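Long-range contact in C2 domain protein (Scophthalmus maximus, PDB 3W56), which binds calcium ions through the loops of a C2 domain, and is probably a calcium-dependent lipid-binding protein: residues L99-H113 with Y116-L129. Sequence-based numbering, arbitrary orientation. Where two conformers were deposited one is given.
Sequences LGVCQRQIKVGTHEH and YLKEGGTLHYMYTL
One edge of the C2 beta sandwich is closed here: 109-113 pairs antiparallel with 122-129 as the last hairpin of one sheet, while the axis of 99-105, edge strand of the other sheet, crosses that of 122-129 at -40°. In the hairpin, His111 with Tyr127 and His113 with Tyr125 are hydrogen-bonded pairs, and their four rings cluster on the face turned to 99-105. Tyr125 has CG between its backbone N and carbonyl carbon (chi1 63°), which brings the ring beneath His113, whose CB sits over one face, 3.4 Å from Tyr125 CZ. Tyr125 OH accepts a hydrogen bond from Arg104 NE at 2.8 Å, in the guanidinium plane, bridging the two sheets, and the guanidinium lies flat over one face of the His113 ring, with NE above its centre. Tyr127 OH accepts from Lys107 N at 3.0 Å and, through a water, meets His113 NE2. Ile106 CG2 sits over one face of the Tyr127 ring, toward its rim, and Ile106 CD1 meets Leu129 CD1 at 3.8 Å. His111 NE2 donates a hydrogen bond to Val108 O at 3.0 Å, tying the ring to the connecting loop. Toward the calcium-binding end, the Cys102–Cys115 disulfide links the sheets again, and Leu117 CD2 rests on Gly100 CA at 3.7 Å. On the hairpin's other face, Thr110 OG1 and Thr128 OG1 share a 2.6 Å hydrogen bond, with Tyr27 OH as a second partner of Thr128 OG1.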
loop_
_atom_site.group_PDB
_atom_site.type_symbol
_atom_site.label_atom_id
_atom_site.label_comp_id
_atom_site.label_asym_id
_atom_site.label_seq_id
_atom_site.Cartn_x
_atom_site.Cartn_y
_atom_site.Cartn_z
ATOM N N LEU A 99 10.835 -0.620 -2.208
ATOM C CA LEU A 99 11.242 0.512 -1.367
ATOM C C LEU A 99 10.928 0.264 0.095
ATOM O O LEU A 99 11.597 0.786 1.008
ATOM C CB LEU A 99 10.542 1.787 -1.851
ATOM C CG LEU A 99 10.967 2.195 -3.260
ATOM C CD1 LEU A 99 10.371 3.581 -3.633
ATOM C CD2 LEU A 99 12.496 2.183 -3.381
ATOM N N GLY A 100 9.931 -0.583 0.346
ATOM C CA GLY A 100 9.617 -0.899 1.729
ATOM C C GLY A 100 8.458 -1.830 1.784
ATOM O O GLY A 100 7.674 -1.923 0.816
ATOM N N VAL A 101 8.384 -2.591 2.860
ATOM C CA VAL A 101 7.245 -3.511 3.047
ATOM C C VAL A 101 6.577 -3.282 4.407
ATOM O O VAL A 101 7.259 -3.087 5.432
ATOM C CB VAL A 101 7.683 -4.975 2.912
ATOM C CG1 VAL A 101 6.615 -5.954 3.444
ATOM C CG2 VAL A 101 7.961 -5.277 1.475
ATOM N N CYS A 102 5.256 -3.285 4.438
ATOM C CA CYS A 102 4.598 -3.338 5.734
ATOM C C CYS A 102 3.523 -4.382 5.819
ATOM O O CYS A 102 2.778 -4.681 4.840
ATOM C CB CYS A 102 4.107 -1.981 6.196
ATOM S SG CYS A 102 5.525 -0.925 6.341
ATOM N N GLN A 103 3.496 -4.967 6.997
ATOM C CA GLN A 103 2.622 -6.058 7.338
ATOM C C GLN A 103 1.864 -5.720 8.599
ATOM O O GLN A 103 2.438 -5.235 9.605
ATOM C CB GLN A 103 3.451 -7.299 7.572
ATOM C CG GLN A 103 4.067 -7.841 6.300
ATOM C CD GLN A 103 4.566 -9.268 6.484
ATOM O OE1 GLN A 103 4.121 -10.183 5.789
ATOM N NE2 GLN A 103 5.484 -9.460 7.436
ATOM N N ARG A 104 0.573 -5.994 8.561
ATOM C CA ARG A 104 -0.298 -5.644 9.663
ATOM C C ARG A 104 -1.490 -6.604 9.744
ATOM O O ARG A 104 -2.121 -6.874 8.736
ATOM C CB ARG A 104 -0.807 -4.238 9.415
ATOM C CG ARG A 104 -1.893 -3.834 10.301
ATOM C CD ARG A 104 -2.120 -2.388 10.125
ATOM N NE ARG A 104 -0.929 -1.570 10.309
ATOM C CZ ARG A 104 -0.324 -1.363 11.494
ATOM N NH1 ARG A 104 -0.803 -1.926 12.606
ATOM N NH2 ARG A 104 0.757 -0.574 11.575
ATOM N N GLN A 105 -1.829 -7.058 10.942
ATOM C CA GLN A 105 -3.042 -7.855 11.083
ATOM C C GLN A 105 -4.230 -6.918 11.083
ATOM O O GLN A 105 -4.271 -5.945 11.836
ATOM C CB GLN A 105 -3.021 -8.663 12.365
ATOM C CG GLN A 105 -2.586 -10.129 12.189
ATOM C CD GLN A 105 -2.363 -10.834 13.524
ATOM O OE1 GLN A 105 -2.222 -10.181 14.590
ATOM N NE2 GLN A 105 -2.343 -12.162 13.490
ATOM N N ILE A 106 -5.219 -7.200 10.229
ATOM C CA ILE A 106 -6.352 -6.300 10.151
ATOM C C ILE A 106 -7.419 -6.592 11.216
ATOM O O ILE A 106 -7.670 -7.747 11.579
ATOM C CB ILE A 106 -6.961 -6.328 8.762
ATOM C CG1 ILE A 106 -7.400 -7.774 8.469
ATOM C CG2 ILE A 106 -5.914 -5.927 7.759
ATOM C CD1 ILE A 106 -8.279 -7.912 7.207
ATOM N N LYS A 107 -7.993 -5.517 11.721
ATOM C CA LYS A 107 -8.922 -5.507 12.835
ATOM C C LYS A 107 -10.192 -4.825 12.383
ATOM O O LYS A 107 -10.153 -3.884 11.569
ATOM C CB LYS A 107 -8.326 -4.763 14.013
ATOM C CG LYS A 107 -6.974 -5.282 14.355
ATOM C CD LYS A 107 -7.028 -6.652 14.991
ATOM C CE LYS A 107 -5.611 -7.235 14.918
ATOM N NZ LYS A 107 -5.241 -8.062 16.110
ATOM N N VAL A 108 -11.327 -5.296 12.882
ATOM C CA VAL A 108 -12.596 -4.663 12.500
ATOM C C VAL A 108 -12.516 -3.150 12.777
ATOM O O VAL A 108 -11.841 -2.708 13.705
ATOM C CB VAL A 108 -13.800 -5.262 13.271
ATOM C CG1 VAL A 108 -15.114 -4.682 12.765
ATOM C CG2 VAL A 108 -13.805 -6.774 13.118
ATOM N N GLY A 109 -13.221 -2.377 11.964
ATOM C CA GLY A 109 -13.249 -0.935 12.124
ATOM C C GLY A 109 -12.431 -0.163 11.107
ATOM O O GLY A 109 -11.950 -0.705 10.116
ATOM N N THR A 110 -12.268 1.128 11.364
ATOM C CA THR A 110 -11.547 1.991 10.439
ATOM C C THR A 110 -10.258 2.454 11.120
ATOM O O THR A 110 -10.267 2.889 12.284
ATOM C CB THR A 110 -12.426 3.156 9.992
ATOM O OG1 THR A 110 -13.481 2.637 9.181
ATOM C CG2 THR A 110 -11.637 4.167 9.135
ATOM N N HIS A 111 -9.142 2.356 10.399
ATOM C CA HIS A 111 -7.797 2.564 11.026
ATOM C C HIS A 111 -6.932 3.408 10.110
ATOM O O HIS A 111 -6.964 3.228 8.888
ATOM C CB HIS A 111 -7.119 1.199 11.260
ATOM C CG HIS A 111 -7.966 0.290 12.082
ATOM N ND1 HIS A 111 -8.039 0.394 13.461
ATOM C CD2 HIS A 111 -8.876 -0.644 11.720
ATOM C CE1 HIS A 111 -8.927 -0.476 13.912
ATOM N NE2 HIS A 111 -9.447 -1.115 12.875
ATOM N N GLU A 112 -6.184 4.352 10.680
ATOM C CA GLU A 112 -5.175 5.084 9.941
ATOM C C GLU A 112 -3.831 4.582 10.390
ATOM O O GLU A 112 -3.546 4.428 11.616
ATOM C CB GLU A 112 -5.260 6.584 10.196
ATOM C CG GLU A 112 -6.613 7.186 9.915
ATOM C CD GLU A 112 -6.722 8.588 10.509
ATOM O OE1 GLU A 112 -5.793 9.397 10.246
ATOM O OE2 GLU A 112 -7.692 8.860 11.252
ATOM N N HIS A 113 -2.965 4.339 9.424
ATOM C CA HIS A 113 -1.636 3.812 9.710
ATOM C C HIS A 113 -0.506 4.420 8.919
ATOM O O HIS A 113 -0.693 5.044 7.876
ATOM C CB HIS A 113 -1.595 2.267 9.503
ATOM C CG HIS A 113 -2.393 1.498 10.516
ATOM N ND1 HIS A 113 -2.013 1.439 11.850
ATOM C CD2 HIS A 113 -3.534 0.767 10.414
ATOM C CE1 HIS A 113 -2.903 0.722 12.516
ATOM N NE2 HIS A 113 -3.834 0.300 11.666
ATOM N N TYR A 116 6.781 2.713 7.439
ATOM C CA TYR A 116 8.034 3.327 7.140
ATOM C C TYR A 116 8.823 2.554 6.108
ATOM O O TYR A 116 8.969 1.321 6.193
ATOM C CB TYR A 116 8.832 3.440 8.479
ATOM C CG TYR A 116 7.979 4.095 9.552
ATOM C CD1 TYR A 116 7.805 5.486 9.572
ATOM C CD2 TYR A 116 7.263 3.336 10.511
ATOM C CE1 TYR A 116 6.948 6.104 10.478
ATOM C CE2 TYR A 116 6.381 3.966 11.451
ATOM C CZ TYR A 116 6.265 5.348 11.412
ATOM O OH TYR A 116 5.490 6.067 12.252
ATOM N N LEU A 117 9.303 3.276 5.130
ATOM C CA LEU A 117 10.004 2.631 4.032
ATOM C C LEU A 117 11.487 2.625 4.405
ATOM O O LEU A 117 12.015 3.641 4.877
ATOM C CB LEU A 117 9.707 3.380 2.735
ATOM C CG LEU A 117 8.187 3.500 2.471
ATOM C CD1 LEU A 117 7.923 4.358 1.215
ATOM C CD2 LEU A 117 7.469 2.059 2.397
ATOM N N LYS A 118 12.124 1.458 4.306
ATOM C CA LYS A 118 13.522 1.356 4.738
ATOM C C LYS A 118 14.340 2.379 3.964
ATOM O O LYS A 118 15.296 2.955 4.488
ATOM C CB LYS A 118 14.111 -0.064 4.560
ATOM C CG LYS A 118 15.664 -0.123 4.597
ATOM C CD LYS A 118 16.250 0.096 6.031
ATOM C CE LYS A 118 17.580 0.864 5.977
ATOM N NZ LYS A 118 18.428 0.718 7.269
ATOM N N GLU A 119 13.984 2.575 2.697
ATOM C CA GLU A 119 14.877 3.292 1.804
ATOM C C GLU A 119 14.618 4.767 2.016
ATOM O O GLU A 119 15.213 5.628 1.357
ATOM C CB GLU A 119 14.722 2.834 0.320
ATOM C CG GLU A 119 15.325 1.425 -0.026
ATOM C CD GLU A 119 16.770 1.186 0.511
ATOM O OE1 GLU A 119 17.655 2.049 0.303
ATOM O OE2 GLU A 119 17.020 0.120 1.135
ATOM N N GLY A 120 13.746 5.044 2.984
ATOM C CA GLY A 120 13.336 6.394 3.330
ATOM C C GLY A 120 11.920 6.698 2.825
ATOM O O GLY A 120 11.486 6.239 1.731
ATOM N N GLY A 121 11.197 7.492 3.611
ATOM C CA GLY A 121 9.833 7.826 3.238
ATOM C C GLY A 121 8.819 7.125 4.097
ATOM O O GLY A 121 9.127 6.149 4.785
ATOM N N THR A 122 7.586 7.655 4.105
ATOM C CA THR A 122 6.505 7.025 4.857
ATOM C C THR A 122 5.290 6.879 3.956
ATOM O O THR A 122 4.860 7.845 3.329
ATOM C CB THR A 122 6.098 7.874 6.086
ATOM O OG1 THR A 122 7.290 8.108 6.864
ATOM C CG2 THR A 122 5.062 7.132 6.971
ATOM N N LEU A 123 4.739 5.678 3.971
ATOM C CA LEU A 123 3.473 5.441 3.249
ATOM C C LEU A 123 2.397 5.560 4.339
ATOM O O LEU A 123 2.452 4.873 5.405
ATOM C CB LEU A 123 3.454 3.991 2.759
ATOM C CG LEU A 123 2.100 3.501 2.202
ATOM C CD1 LEU A 123 1.614 4.166 0.850
ATOM C CD2 LEU A 123 2.172 1.930 1.993
ATOM N N HIS A 124 1.369 6.376 4.092
ATOM C CA HIS A 124 0.231 6.492 4.987
ATOM C C HIS A 124 -0.962 5.884 4.290
ATOM O O HIS A 124 -1.034 5.940 3.072
ATOM C CB HIS A 124 -0.093 7.976 5.258
ATOM C CG HIS A 124 1.069 8.774 5.766
ATOM N ND1 HIS A 124 1.488 8.676 7.069
ATOM C CD2 HIS A 124 1.887 9.675 5.164
ATOM C CE1 HIS A 124 2.540 9.462 7.256
ATOM N NE2 HIS A 124 2.800 10.089 6.126
ATOM N N TYR A 125 -1.811 5.242 5.043
ATOM C CA TYR A 125 -2.961 4.559 4.421
ATOM C C TYR A 125 -4.031 4.386 5.456
ATOM O O TYR A 125 -3.831 4.522 6.681
ATOM C CB TYR A 125 -2.515 3.213 3.855
ATOM C CG TYR A 125 -2.015 2.226 4.900
ATOM C CD1 TYR A 125 -2.897 1.225 5.403
ATOM C CD2 TYR A 125 -0.699 2.254 5.366
ATOM C CE1 TYR A 125 -2.468 0.279 6.299
ATOM C CE2 TYR A 125 -0.242 1.285 6.312
ATOM C CZ TYR A 125 -1.154 0.300 6.774
ATOM O OH TYR A 125 -0.764 -0.688 7.679
ATOM N N MET A 126 -5.217 4.053 4.978
ATOM C CA MET A 126 -6.332 3.813 5.835
ATOM C C MET A 126 -6.887 2.477 5.393
ATOM O O MET A 126 -6.758 2.077 4.228
ATOM C CB MET A 126 -7.424 4.880 5.704
ATOM C CG MET A 126 -6.971 6.128 6.371
ATOM S SD MET A 126 -8.311 7.308 6.399
ATOM C CE MET A 126 -9.542 6.457 7.406
ATOM N N TYR A 127 -7.496 1.804 6.343
ATOM C CA TYR A 127 -8.359 0.685 5.901
ATOM C C TYR A 127 -9.553 0.579 6.763
ATOM O O TYR A 127 -9.574 0.993 7.921
ATOM C CB TYR A 127 -7.572 -0.649 5.838
ATOM C CG TYR A 127 -7.375 -1.281 7.187
ATOM C CD1 TYR A 127 -8.338 -2.149 7.730
ATOM C CD2 TYR A 127 -6.232 -1.011 7.939
ATOM C CE1 TYR A 127 -8.126 -2.734 9.010
ATOM C CE2 TYR A 127 -6.016 -1.579 9.173
ATOM C CZ TYR A 127 -6.975 -2.436 9.702
ATOM O OH TYR A 127 -6.709 -2.961 10.960
ATOM N N THR A 128 -10.612 0.028 6.179
ATOM C CA THR A 128 -11.843 -0.294 6.891
ATOM C C THR A 128 -12.142 -1.798 6.738
ATOM O O THR A 128 -12.191 -2.298 5.607
ATOM C CB THR A 128 -13.017 0.548 6.350
ATOM O OG1 THR A 128 -12.831 1.923 6.764
ATOM C CG2 THR A 128 -14.325 0.075 6.969
ATOM N N LEU A 129 -12.289 -2.508 7.862
ATOM C CA LEU A 129 -12.754 -3.889 7.834
ATOM C C LEU A 129 -14.153 -3.927 8.448
ATOM O O LEU A 129 -14.374 -3.561 9.618
ATOM C CB LEU A 129 -11.797 -4.803 8.583
ATOM C CG LEU A 129 -12.154 -6.305 8.577
ATOM C CD1 LEU A 129 -11.996 -6.917 7.225
ATOM C CD2 LEU A 129 -11.173 -6.909 9.575
HETATM O O HOH W 1 8.190 -1.301 7.561
HETATM O O HOH W 2 10.906 -1.337 4.774
HETATM O O HOH W 3 1.886 -0.180 8.623
HETATM O O HOH W 4 -5.297 -1.746 12.697
#